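Local structure of O-succinylhomoserine sulfhydrylase (3NDN) at residues 111-116 against 198-203; 121-126 against 167-172; 152-157 against 179-184. The protein probably catalyses the pyridoxal 5'-phosphate-dependent formation of L-homocysteine from O-succinyl-L-homoserine and hydrogen sulfide, a step in methionine biosynthesis. All blocks are in the same frame, centred on the assembly; numbering follows the deposited sequence. Where two conformers were deposited one is given.

How the contacts relate
Of the segments involved, counted from the N terminus, the end of helix 105-114 comes first and opens contact 1; strand 122-126 then opens contact 2 and the turn at 152-157 opens contact 3. Strand 169-173 returns to strand 122-126 and closes contact 2, the loop at 179-184 closes contact 3, and strand 198-202 closes contact 1. Contact 1 therefore encloses both others, while contacts 2 and 3 alternate along the chain and cross. Contacts 1 and 2 share the seven-stranded sheet, in which strands 198-202 and 169-173 are neighbours and Val200 N lies 2.8 Å from Val170 O. Contact 3 joins loops near the ends of strands 122-126 and 169-173, with Phe172 packed on Val183.

Contact 1: 111-116 against 198-203; sequences TSLGAL and KVVLDN
The helix-on-sheet layer of the cofactor-binding domain of this trans-sulfuration enzyme includes the contact between residues 111-116, the C-terminal part of helix 105-114 and the chain that follows, and strand 198-202. The backbones stay well apart, with Leu113 CA 7.9 Å from Val200 CA, and no hydrogen bond crosses; the evidence for packing lies in the side chains. Val200 is the central piece. Its CA-CB bond points at the helix, and with CG1 anti to the backbone N (chi1 -175°) the two methyls divide the work. CG2 takes the leucines: Leu116 CD1 comes to 3.8 Å from Val200 CG2, and Leu113 CD2 lies looser at 4.3 Å from the same methyl. Leu116 and Val200 run past each other in opposite directions, so they meet flank to flank. CG1 instead meets Ser112 OG at 4.0 Å. That hydroxyl is turned back between its own backbone N and carbonyl carbon (chi1 67°), where it hydrogen-bonds to the helix carbonyls of Ala108 and Val109, so a satisfied polar atom sits against the valine. At the strand's start Leu116 crosses Lys198 at about a right angle, with Leu116 CD2 4.1 Å from Lys198 CG; the lysine chain then bends at chi2 (-68°) and carries its ammonium group away from the helix. Strand 198-202 lies between strands 169-173 and 220-224, with Val200 hydrogen-bonded through its backbone to Val170, and ends in Asp202, whose OD2 is close to N1 of the cofactor-modified Lys227. Helix 244-258 packs against residues 111-116, its Tyr246 bonding Ser112 O and touching Leu116, while Gly114 O is bound by Arg143 of a second subunit.

Contact 2: 121-126 against 167-172; sequences DRLVAA and TQAVFF
Arg122 reaches across to Thr167 with its chain extended from CG to NE, so that the guanidinium presents its edge to the hydroxyl. Arg122 NH1 donates to Thr167 OG1 at 2.9 Å, and OG1 lies only 6° out of the guanidinium plane, although the bond is bent at the hydrogen. NH1 also bonds Ala162 O, and OG1 is bonded to Val165 O, so the pair is tied to the chain that leads into the second strand. Gln168 grips the backbone of Arg122 instead. Its own backbone is not extended, and a bend at chi2 folds the amide back until Gln168 OE1 accepts from Arg122 N at 2.8 Å, in the carbonyl plane. Arg122 O in turn is gripped by two donors, Gln168 N and Ala169 N. Asp121 crosses Gln168 at about a right angle with the carboxylate and amide planes 42° apart; its OD2 is held by Gly118 N.

Beyond this irregular start the ladder is regular, and Val124 N meets Ala169 O at 3.0 Å and almost straight. Leu123, Ala125, Ala169 and Phe171 share one face, where Leu123 CD1 rests 4.2 Å from Ala169 CB and 4.1 Å from Phe171 CB. Val124 and Val170 occupy the opposite face, beneath Trp159 of helix 156-162, and Val124 CG2 meets Thr167 CG2 at 4.0 Å. The ring of Phe171 leads away to Val200 and Asp202. Strand axes 4.8 Å apart and 19° from parallel, with strand 147-151 hydrogen-bonded on the outer flank of 122-126, mark the parallel part of the mixed seven-stranded alpha/beta sheet found in fold type I pyridoxal phosphate enzymes.

Contact 3: 152-157 against 179-184; sequences DGDDLS and MQSLVD
Val183 lays both its methyls against the carbonyl oxygen of Gly153: Val183 CG2 is 3.7 Å and Val183 CG1 3.8 Å from Gly153 O. With CG1 anti to the backbone N (chi1 177°), the forked end of the valine straddles that oxygen almost evenly. The oxygen's polar needs are met from other directions. Trp159 NE1 hydrogen-bonds to it, and a water donates to Gly153 O at 3.1 Å while accepting from Asp184 N at 3.0 Å, so this bridge joins two segments between which no direct hydrogen bond forms. Alongside, the backbone of the turn places Asp154 CB 3.7 Å from Leu182 O. Asp154 CG takes the crowded position between its backbone N and carbonyl carbon (chi1 61°), and the carboxylate passes alongside Ser181; Asp154 OD2 stays 3.9 Å from Ser181 OG in the conformer described, and no hydrogen bond forms. At the other end Leu156 approaches loosely, its CD1 4.5 Å from Asp184 OD2, and also touches Ala187 and Val188 of helix 185-194.

The first segment is a type I beta turn, Asp152 to Asp155, running straight into helix 156-162. Asp155 caps that helix: its OD1 takes a weak bond from Ser157 N, and in the conformer given Ser157 OG donates to Asp155 OD1 at 2.7 Å from above the carboxylate plane. Asp184 is likewise the N-cap of helix 185-194, so each segment leads into a helix capped by an aspartate. Both caps lie where helix dipoles should favour the charged carboxylate, and Asp152 is balanced by a salt bridge to Arg127. Asp155 and Asp184 are thus held by capping and Asp152 by an arginine, while between the segments the coupling rests on one shared water and van der Waals contact.

Contact 1: 111-116 against 198-203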
ATOM      1  N   THR A 111       9.403  23.086  11.962  1.00 31.38           N
ATOM      2  CA  THR A 111      10.733  22.555  12.282  1.00 31.77           C
ATOM      3  C   THR A 111      11.870  23.425  11.703  1.00 31.67           C
ATOM      4  O   THR A 111      12.893  23.619  12.366  1.00 32.44           O
ATOM      5  CB  THR A 111      10.869  21.051  11.902  1.00 31.97           C
ATOM      6  OG1 THR A 111       9.887  20.293  12.626  1.00 32.42           O
ATOM      7  CG2 THR A 111      12.249  20.503  12.229  1.00 32.53           C
ATOM      8  N   SER A 112      11.671  23.986  10.510  1.00 31.37           N
ATOM      9  CA  SER A 112      12.720  24.814   9.880  1.00 30.78           C
ATOM     10  C   SER A 112      12.939  26.106  10.691  1.00 31.50           C
ATOM     11  O   SER A 112      14.092  26.487  10.969  1.00 31.22           O
ATOM     12  CB  SER A 112      12.410  25.121   8.416  1.00 30.74           C
ATOM     13  OG  SER A 112      11.273  25.966   8.269  1.00 29.05           O
ATOM     14  N   LEU A 113      11.829  26.749  11.067  1.00 31.44           N
ATOM     15  CA  LEU A 113      11.853  27.954  11.898  1.00 32.71           C
ATOM     16  C   LEU A 113      12.317  27.686  13.328  1.00 33.17           C
ATOM     17  O   LEU A 113      13.096  28.479  13.888  1.00 33.91           O
ATOM     18  CB  LEU A 113      10.488  28.651  11.897  1.00 32.97           C
ATOM     19  CG  LEU A 113      10.050  29.283  10.579  1.00 33.39           C
ATOM     20  CD1 LEU A 113       8.590  29.733  10.656  1.00 33.85           C
ATOM     21  CD2 LEU A 113      10.959  30.465  10.183  1.00 35.20           C
ATOM     22  N   GLY A 114      11.851  26.580  13.915  1.00 31.93           N
ATOM     23  CA  GLY A 114      12.266  26.176  15.259  1.00 32.16           C
ATOM     24  C   GLY A 114      13.756  25.871  15.335  1.00 32.27           C
ATOM     25  O   GLY A 114      14.395  26.087  16.367  1.00 32.41           O
ATOM     26  N   ALA A 115      14.315  25.382  14.229  1.00 31.38           N
ATOM     27  CA  ALA A 115      15.746  25.117  14.121  1.00 31.59           C
ATOM     28  C   ALA A 115      16.598  26.391  14.226  1.00 32.47           C
ATOM     29  O   ALA A 115      17.769  26.319  14.597  1.00 33.11           O
ATOM     30  CB  ALA A 115      16.031  24.436  12.783  1.00 30.93           C
ATOM     31  N   LEU A 116      16.019  27.528  13.841  1.00 32.28           N
ATOM     32  CA  LEU A 116      16.724  28.823  13.822  1.00 33.62           C
ATOM     33  C   LEU A 116      16.405  29.686  15.051  1.00 34.63           C
ATOM     34  O   LEU A 116      17.120  30.671  15.335  1.00 36.23           O
ATOM     35  CB  LEU A 116      16.364  29.604  12.545  1.00 32.96           C
ATOM     36  CG  LEU A 116      16.776  29.040  11.167  1.00 33.36           C
ATOM     37  CD1 LEU A 116      16.057  29.783  10.039  1.00 34.42           C
ATOM     38  CD2 LEU A 116      18.293  29.116  10.970  1.00 34.20           C
ATOM     39  N   LYS A 198      18.942  34.402   8.383  1.00 37.29           N
ATOM     40  CA  LYS A 198      18.777  33.368   7.342  1.00 36.88           C
ATOM     41  C   LYS A 198      17.375  33.465   6.734  1.00 35.94           C
ATOM     42  O   LYS A 198      16.387  33.537   7.464  1.00 36.01           O
ATOM     43  CB  LYS A 198      18.986  31.957   7.921  1.00 36.29           C
ATOM     44  CG  LYS A 198      20.366  31.700   8.551  1.00 38.42           C
ATOM     45  CD  LYS A 198      21.492  31.701   7.505  1.00 40.10           C
ATOM     46  CE  LYS A 198      22.865  31.679   8.170  1.00 42.66           C
ATOM     47  NZ  LYS A 198      23.967  31.376   7.202  1.00 43.88           N
ATOM     48  N   VAL A 199      17.290  33.421   5.406  1.00 35.66           N
ATOM     49  CA  VAL A 199      16.015  33.611   4.707  1.00 35.08           C
ATOM     50  C   VAL A 199      15.308  32.278   4.416  1.00 34.61           C
ATOM     51  O   VAL A 199      15.876  31.423   3.729  1.00 34.23           O
ATOM     52  CB  VAL A 199      16.225  34.387   3.388  1.00 35.01           C
ATOM     53  CG1 VAL A 199      14.915  34.532   2.616  1.00 34.95           C
ATOM     54  CG2 VAL A 199      16.844  35.773   3.663  1.00 36.02           C
ATOM     55  N   VAL A 200      14.084  32.108   4.929  1.00 34.27           N
ATOM     56  CA  VAL A 200      13.267  30.891   4.671  1.00 33.47           C
ATOM     57  C   VAL A 200      12.121  31.239   3.707  1.00 33.42           C
ATOM     58  O   VAL A 200      11.249  32.039   4.046  1.00 33.28           O
ATOM     59  CB  VAL A 200      12.686  30.242   5.991  1.00 33.54           C
ATOM     60  CG1 VAL A 200      11.938  28.906   5.697  1.00 32.72           C
ATOM     61  CG2 VAL A 200      13.782  29.989   7.018  1.00 34.19           C
ATOM     62  N   LEU A 201      12.152  30.646   2.503  1.00 33.02           N
ATOM     63  CA  LEU A 201      11.109  30.811   1.480  1.00 32.69           C
ATOM     64  C   LEU A 201      10.166  29.597   1.446  1.00 32.78           C
ATOM     65  O   LEU A 201      10.635  28.477   1.308  1.00 31.84           O
ATOM     66  CB  LEU A 201      11.750  30.965   0.079  1.00 32.53           C
ATOM     67  CG  LEU A 201      10.836  31.003  -1.158  1.00 31.94           C
ATOM     68  CD1 LEU A 201      10.019  32.305  -1.205  1.00 32.96           C
ATOM     69  CD2 LEU A 201      11.630  30.817  -2.488  1.00 29.35           C
ATOM     70  N   ASP A 202       8.860  29.845   1.570  1.00 33.35           N
ATOM     71  CA  ASP A 202       7.795  28.839   1.354  1.00 34.93           C
ATOM     72  C   ASP A 202       7.384  28.955  -0.117  1.00 35.10           C
ATOM     73  O   ASP A 202       6.782  29.956  -0.511  1.00 35.70           O
ATOM     74  CB  ASP A 202       6.627  29.134   2.331  1.00 35.13           C
ATOM     75  CG  ASP A 202       5.365  28.304   2.066  1.00 37.37           C
ATOM     76  OD1 ASP A 202       5.132  27.852   0.920  1.00 39.57           O
ATOM     77  OD2 ASP A 202       4.576  28.126   3.031  1.00 37.86           O
ATOM     78  N   ASN A 203       7.747  27.949  -0.924  1.00 35.35           N
ATOM     79  CA  ASN A 203       7.627  27.995  -2.392  1.00 35.44           C
ATOM     80  C   ASN A 203       6.492  27.114  -2.965  1.00 35.38           C
ATOM     81  O   ASN A 203       6.560  26.687  -4.124  1.00 34.46           O
ATOM     82  CB  ASN A 203       8.976  27.599  -3.042  1.00 34.92           C
ATOM     83  CG  ASN A 203       9.107  28.082  -4.481  1.00 36.35           C
ATOM     84  OD1 ASN A 203       8.649  29.175  -4.828  1.00 38.32           O
ATOM     85  ND2 ASN A 203       9.726  27.262  -5.334  1.00 36.96           N
TER

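Contact 2: 121-126 against 167-172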
ATOM      1  N   ASP A 121      15.459  34.782  20.570  1.00 39.85           N
ATOM      2  CA  ASP A 121      15.791  35.045  19.168  1.00 39.77           C
ATOM      3  C   ASP A 121      14.686  35.837  18.470  1.00 39.81           C
ATOM      4  O   ASP A 121      13.580  35.946  18.993  1.00 40.42           O
ATOM      5  CB  ASP A 121      16.077  33.735  18.428  1.00 39.36           C
ATOM      6  CG  ASP A 121      17.367  33.070  18.894  1.00 40.30           C
ATOM      7  OD1 ASP A 121      18.362  33.784  19.169  1.00 41.97           O
ATOM      8  OD2 ASP A 121      17.391  31.827  18.979  1.00 40.38           O
ATOM      9  N   ARG A 122      14.990  36.384  17.291  1.00 39.59           N
ATOM     10  CA  ARG A 122      14.126  37.370  16.612  1.00 39.43           C
ATOM     11  C   ARG A 122      13.752  36.941  15.179  1.00 38.34           C
ATOM     12  O   ARG A 122      14.635  36.579  14.397  1.00 37.77           O
ATOM     13  CB  ARG A 122      14.845  38.727  16.581  1.00 40.40           C
ATOM     14  CG  ARG A 122      14.056  39.903  15.978  1.00 42.50           C
ATOM     15  CD  ARG A 122      14.771  41.252  16.249  1.00 46.27           C
ATOM     16  NE  ARG A 122      13.871  42.398  16.069  1.00 48.59           N
ATOM     17  CZ  ARG A 122      13.706  43.055  14.925  1.00 48.22           C
ATOM     18  NH1 ARG A 122      14.400  42.705  13.848  1.00 47.99           N
ATOM     19  NH2 ARG A 122      12.856  44.075  14.862  1.00 49.85           N
ATOM     20  N   LEU A 123      12.456  37.018  14.856  1.00 37.84           N
ATOM     21  CA  LEU A 123      11.915  36.682  13.520  1.00 37.15           C
ATOM     22  C   LEU A 123      11.226  37.891  12.880  1.00 37.54           C
ATOM     23  O   LEU A 123      10.470  38.591  13.550  1.00 37.88           O
ATOM     24  CB  LEU A 123      10.906  35.505  13.632  1.00 36.59           C
ATOM     25  CG  LEU A 123       9.909  35.186  12.497  1.00 35.59           C
ATOM     26  CD1 LEU A 123      10.627  34.746  11.225  1.00 35.09           C
ATOM     27  CD2 LEU A 123       8.869  34.128  12.897  1.00 34.29           C
ATOM     28  N   VAL A 124      11.502  38.140  11.596  1.00 37.18           N
ATOM     29  CA  VAL A 124      10.730  39.117  10.810  1.00 37.35           C
ATOM     30  C   VAL A 124       9.943  38.396   9.698  1.00 37.02           C
ATOM     31  O   VAL A 124      10.531  37.744   8.835  1.00 36.29           O
ATOM     32  CB  VAL A 124      11.633  40.235  10.222  1.00 38.11           C
ATOM     33  CG1 VAL A 124      10.824  41.197   9.358  1.00 36.62           C
ATOM     34  CG2 VAL A 124      12.336  41.003  11.350  1.00 39.26           C
ATOM     35  N   ALA A 125       8.619  38.529   9.712  1.00 37.25           N
ATOM     36  CA  ALA A 125       7.775  37.771   8.776  1.00 37.54           C
ATOM     37  C   ALA A 125       6.815  38.673   8.028  1.00 38.02           C
ATOM     38  O   ALA A 125       6.392  39.685   8.572  1.00 38.60           O
ATOM     39  CB  ALA A 125       6.991  36.702   9.536  1.00 36.49           C
ATOM     40  N   ALA A 126       6.473  38.313   6.788  1.00 38.12           N
ATOM     41  CA  ALA A 126       5.370  38.969   6.058  1.00 38.34           C
ATOM     42  C   ALA A 126       4.037  38.596   6.713  1.00 39.11           C
ATOM     43  O   ALA A 126       3.915  37.521   7.307  1.00 38.69           O
ATOM     44  CB  ALA A 126       5.370  38.562   4.590  1.00 38.42           C
ATOM     45  N   THR A 167      19.074  40.165  13.545  1.00 45.74           N
ATOM     46  CA  THR A 167      17.901  39.299  13.355  1.00 44.03           C
ATOM     47  C   THR A 167      18.377  37.859  13.051  1.00 42.79           C
ATOM     48  O   THR A 167      19.454  37.673  12.458  1.00 42.12           O
ATOM     49  CB  THR A 167      16.998  39.885  12.218  1.00 44.29           C
ATOM     50  OG1 THR A 167      16.571  41.209  12.588  1.00 44.21           O
ATOM     51  CG2 THR A 167      15.766  39.015  11.920  1.00 43.24           C
ATOM     52  N   GLN A 168      17.601  36.855  13.480  1.00 41.48           N
ATOM     53  CA  GLN A 168      17.949  35.437  13.258  1.00 40.40           C
ATOM     54  C   GLN A 168      17.285  34.803  12.017  1.00 39.31           C
ATOM     55  O   GLN A 168      17.931  34.040  11.291  1.00 39.10           O
ATOM     56  CB  GLN A 168      17.651  34.589  14.509  1.00 40.58           C
ATOM     57  CG  GLN A 168      18.743  34.622  15.583  1.00 41.01           C
ATOM     58  CD  GLN A 168      18.785  35.950  16.335  1.00 42.00           C
ATOM     59  OE1 GLN A 168      17.750  36.458  16.781  1.00 41.80           O
ATOM     60  NE2 GLN A 168      19.980  36.523  16.462  1.00 42.99           N
ATOM     61  N   ALA A 169      16.011  35.123  11.775  1.00 38.29           N
ATOM     62  CA  ALA A 169      15.262  34.533  10.651  1.00 37.69           C
ATOM     63  C   ALA A 169      14.310  35.509   9.964  1.00 37.16           C
ATOM     64  O   ALA A 169      13.808  36.438  10.591  1.00 37.22           O
ATOM     65  CB  ALA A 169      14.508  33.267  11.099  1.00 36.54           C
ATOM     66  N   VAL A 170      14.096  35.277   8.663  1.00 36.55           N
ATOM     67  CA  VAL A 170      13.096  35.962   7.836  1.00 35.96           C
ATOM     68  C   VAL A 170      12.211  34.881   7.157  1.00 35.74           C
ATOM     69  O   VAL A 170      12.741  33.889   6.636  1.00 35.47           O
ATOM     70  CB  VAL A 170      13.794  36.852   6.775  1.00 36.59           C
ATOM     71  CG1 VAL A 170      12.859  37.206   5.602  1.00 36.67           C
ATOM     72  CG2 VAL A 170      14.363  38.147   7.432  1.00 36.32           C
ATOM     73  N   PHE A 171      10.887  35.058   7.175  1.00 35.39           N
ATOM     74  CA  PHE A 171       9.950  34.087   6.542  1.00 35.01           C
ATOM     75  C   PHE A 171       8.893  34.805   5.677  1.00 35.11           C
ATOM     76  O   PHE A 171       8.281  35.761   6.139  1.00 35.06           O
ATOM     77  CB  PHE A 171       9.249  33.240   7.622  1.00 34.48           C
ATOM     78  CG  PHE A 171       8.262  32.218   7.073  1.00 34.65           C
ATOM     79  CD1 PHE A 171       8.709  31.080   6.415  1.00 34.64           C
ATOM     80  CD2 PHE A 171       6.887  32.413   7.196  1.00 35.87           C
ATOM     81  CE1 PHE A 171       7.800  30.137   5.888  1.00 35.04           C
ATOM     82  CE2 PHE A 171       5.969  31.470   6.683  1.00 37.09           C
ATOM     83  CZ  PHE A 171       6.433  30.333   6.027  1.00 34.44           C
ATOM     84  N   PHE A 172       8.674  34.340   4.437  1.00 34.26           N
ATOM     85  CA  PHE A 172       7.555  34.823   3.594  1.00 34.38           C
ATOM     86  C   PHE A 172       7.136  33.785   2.527  1.00 33.95           C
ATOM     87  O   PHE A 172       7.890  32.845   2.262  1.00 33.19           O
ATOM     88  CB  PHE A 172       7.868  36.185   2.926  1.00 34.50           C
ATOM     89  CG  PHE A 172       9.087  36.178   2.002  1.00 34.68           C
ATOM     90  CD1 PHE A 172       8.969  35.828   0.658  1.00 33.24           C
ATOM     91  CD2 PHE A 172      10.342  36.568   2.481  1.00 34.91           C
ATOM     92  CE1 PHE A 172      10.089  35.825  -0.200  1.00 34.99           C
ATOM     93  CE2 PHE A 172      11.476  36.572   1.640  1.00 34.58           C
ATOM     94  CZ  PHE A 172      11.354  36.200   0.288  1.00 33.07           C
TER

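Contact 3: 152-157 against 179-184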
ATOM      1  N   ASP A 152       4.322  44.411   5.958  1.00 42.88           N
ATOM      2  CA  ASP A 152       3.611  44.195   4.696  1.00 42.95           C
ATOM      3  C   ASP A 152       4.622  43.763   3.631  1.00 42.50           C
ATOM      4  O   ASP A 152       5.529  44.526   3.273  1.00 42.25           O
ATOM      5  CB  ASP A 152       2.851  45.445   4.234  1.00 43.80           C
ATOM      6  CG  ASP A 152       1.749  45.865   5.197  1.00 45.98           C
ATOM      7  OD1 ASP A 152       1.036  44.998   5.757  1.00 47.31           O
ATOM      8  OD2 ASP A 152       1.586  47.090   5.380  1.00 50.00           O
ATOM      9  N   GLY A 153       4.452  42.537   3.127  1.00 42.15           N
ATOM     10  CA  GLY A 153       5.429  41.905   2.229  1.00 42.01           C
ATOM     11  C   GLY A 153       5.861  42.677   0.994  1.00 42.57           C
ATOM     12  O   GLY A 153       7.019  42.553   0.562  1.00 42.42           O
ATOM     13  N   ASP A 154       4.944  43.465   0.422  1.00 42.94           N
ATOM     14  CA  ASP A 154       5.235  44.248  -0.798  1.00 43.98           C
ATOM     15  C   ASP A 154       5.882  45.644  -0.581  1.00 44.20           C
ATOM     16  O   ASP A 154       6.102  46.377  -1.541  1.00 44.48           O
ATOM     17  CB  ASP A 154       3.970  44.383  -1.674  1.00 44.36           C
ATOM     18  CG  ASP A 154       2.821  45.114  -0.962  1.00 47.14           C
ATOM     19  OD1 ASP A 154       2.967  45.513   0.217  1.00 50.11           O
ATOM     20  OD2 ASP A 154       1.759  45.292  -1.592  1.00 49.15           O
ATOM     21  N   ASP A 155       6.202  45.986   0.665  1.00 44.53           N
ATOM     22  CA  ASP A 155       6.749  47.308   1.025  1.00 45.46           C
ATOM     23  C   ASP A 155       8.196  47.211   1.503  1.00 45.50           C
ATOM     24  O   ASP A 155       8.443  46.934   2.677  1.00 45.78           O
ATOM     25  CB  ASP A 155       5.887  47.955   2.121  1.00 46.03           C
ATOM     26  CG  ASP A 155       6.192  49.448   2.325  1.00 48.51           C
ATOM     27  OD1 ASP A 155       7.320  49.906   2.034  1.00 48.62           O
ATOM     28  OD2 ASP A 155       5.286  50.167   2.785  1.00 50.64           O
ATOM     29  N   LEU A 156       9.146  47.453   0.596  1.00 45.10           N
ATOM     30  CA  LEU A 156      10.570  47.353   0.928  1.00 45.14           C
ATOM     31  C   LEU A 156      11.043  48.325   2.035  1.00 46.07           C
ATOM     32  O   LEU A 156      12.035  48.043   2.717  1.00 46.84           O
ATOM     33  CB  LEU A 156      11.448  47.489  -0.331  1.00 44.83           C
ATOM     34  CG  LEU A 156      11.482  46.296  -1.301  1.00 43.72           C
ATOM     35  CD1 LEU A 156      12.220  46.639  -2.597  1.00 42.89           C
ATOM     36  CD2 LEU A 156      12.093  45.031  -0.632  1.00 41.92           C
ATOM     37  N   SER A 157      10.353  49.449   2.223  1.00 46.53           N
ATOM     38  CA  SER A 157      10.744  50.382   3.284  0.50 47.43           C
ATOM     39  C   SER A 157      10.397  49.827   4.676  1.00 47.39           C
ATOM     40  O   SER A 157      11.054  50.160   5.659  1.00 47.79           O
ATOM     41  CB  SER A 157      10.180  51.797   3.058  0.50 47.99           C
ATOM     42  OG  SER A 157       8.784  51.867   3.265  0.50 47.79           O
ATOM     43  N   MET A 179      -4.869  36.605  -2.661  1.00 40.53           N
ATOM     44  CA  MET A 179      -4.786  37.861  -3.436  1.00 40.59           C
ATOM     45  C   MET A 179      -3.600  37.921  -4.410  1.00 39.75           C
ATOM     46  O   MET A 179      -3.544  38.808  -5.267  1.00 39.84           O
ATOM     47  CB  MET A 179      -4.808  39.097  -2.526  1.00 41.29           C
ATOM     48  CG  MET A 179      -6.058  39.228  -1.644  1.00 43.26           C
ATOM     49  SD  MET A 179      -7.666  39.270  -2.503  1.00 44.93           S
ATOM     50  CE  MET A 179      -7.589  40.824  -3.376  1.00 42.44           C
ATOM     51  N   GLN A 180      -2.654  36.989  -4.266  1.00 38.59           N
ATOM     52  CA  GLN A 180      -1.508  36.859  -5.192  1.00 38.29           C
ATOM     53  C   GLN A 180      -0.591  38.111  -5.260  1.00 38.39           C
ATOM     54  O   GLN A 180      -0.125  38.507  -6.338  1.00 38.62           O
ATOM     55  CB  GLN A 180      -1.955  36.336  -6.584  1.00 37.67           C
ATOM     56  CG  GLN A 180      -3.012  35.192  -6.523  1.00 38.80           C
ATOM     57  CD  GLN A 180      -3.114  34.308  -7.783  1.00 40.52           C
ATOM     58  OE1 GLN A 180      -2.178  34.205  -8.571  1.00 42.78           O
ATOM     59  NE2 GLN A 180      -4.254  33.634  -7.942  1.00 39.69           N
ATOM     60  N   SER A 181      -0.357  38.710  -4.089  1.00 38.18           N
ATOM     61  CA  SER A 181       0.622  39.784  -3.892  0.70 38.50           C
ATOM     62  C   SER A 181       2.027  39.181  -3.875  1.00 38.16           C
ATOM     63  O   SER A 181       2.209  38.052  -3.386  1.00 37.46           O
ATOM     64  CB  SER A 181       0.316  40.492  -2.561  0.70 39.01           C
ATOM     65  OG  SER A 181       1.310  41.440  -2.204  0.70 40.63           O
ATOM     66  N   LEU A 182       3.020  39.914  -4.394  1.00 37.93           N
ATOM     67  CA  LEU A 182       4.407  39.407  -4.458  1.00 37.16           C
ATOM     68  C   LEU A 182       5.393  40.045  -3.459  1.00 37.40           C
ATOM     69  O   LEU A 182       5.192  41.175  -3.003  1.00 38.20           O
ATOM     70  CB  LEU A 182       4.979  39.541  -5.891  1.00 37.16           C
ATOM     71  CG  LEU A 182       4.173  39.088  -7.121  1.00 36.92           C
ATOM     72  CD1 LEU A 182       5.056  39.043  -8.359  1.00 36.97           C
ATOM     73  CD2 LEU A 182       3.510  37.742  -6.935  1.00 35.86           C
ATOM     74  N   VAL A 183       6.460  39.306  -3.140  1.00 36.73           N
ATOM     75  CA  VAL A 183       7.610  39.819  -2.381  1.00 36.74           C
ATOM     76  C   VAL A 183       8.850  39.790  -3.305  1.00 36.53           C
ATOM     77  O   VAL A 183       9.056  38.811  -4.023  1.00 35.99           O
ATOM     78  CB  VAL A 183       7.870  38.966  -1.106  1.00 36.38           C
ATOM     79  CG1 VAL A 183       9.104  39.455  -0.351  1.00 36.32           C
ATOM     80  CG2 VAL A 183       6.635  38.972  -0.186  1.00 36.42           C
ATOM     81  N   ASP A 184       9.645  40.867  -3.310  1.00 36.54           N
ATOM     82  CA  ASP A 184      10.864  40.951  -4.141  1.00 36.73           C
ATOM     83  C   ASP A 184      11.985  40.101  -3.504  1.00 36.26           C
ATOM     84  O   ASP A 184      12.639  40.556  -2.561  1.00 36.47           O
ATOM     85  CB  ASP A 184      11.305  42.427  -4.264  1.00 37.75           C
ATOM     86  CG  ASP A 184      12.345  42.673  -5.368  1.00 39.22           C
ATOM     87  OD1 ASP A 184      13.241  41.843  -5.595  1.00 39.05           O
ATOM     88  OD2 ASP A 184      12.303  43.760  -5.990  1.00 41.93           O
TER
HETATM   89  O   HOH W   1       8.760  43.289  -1.857  1.00 24.67           O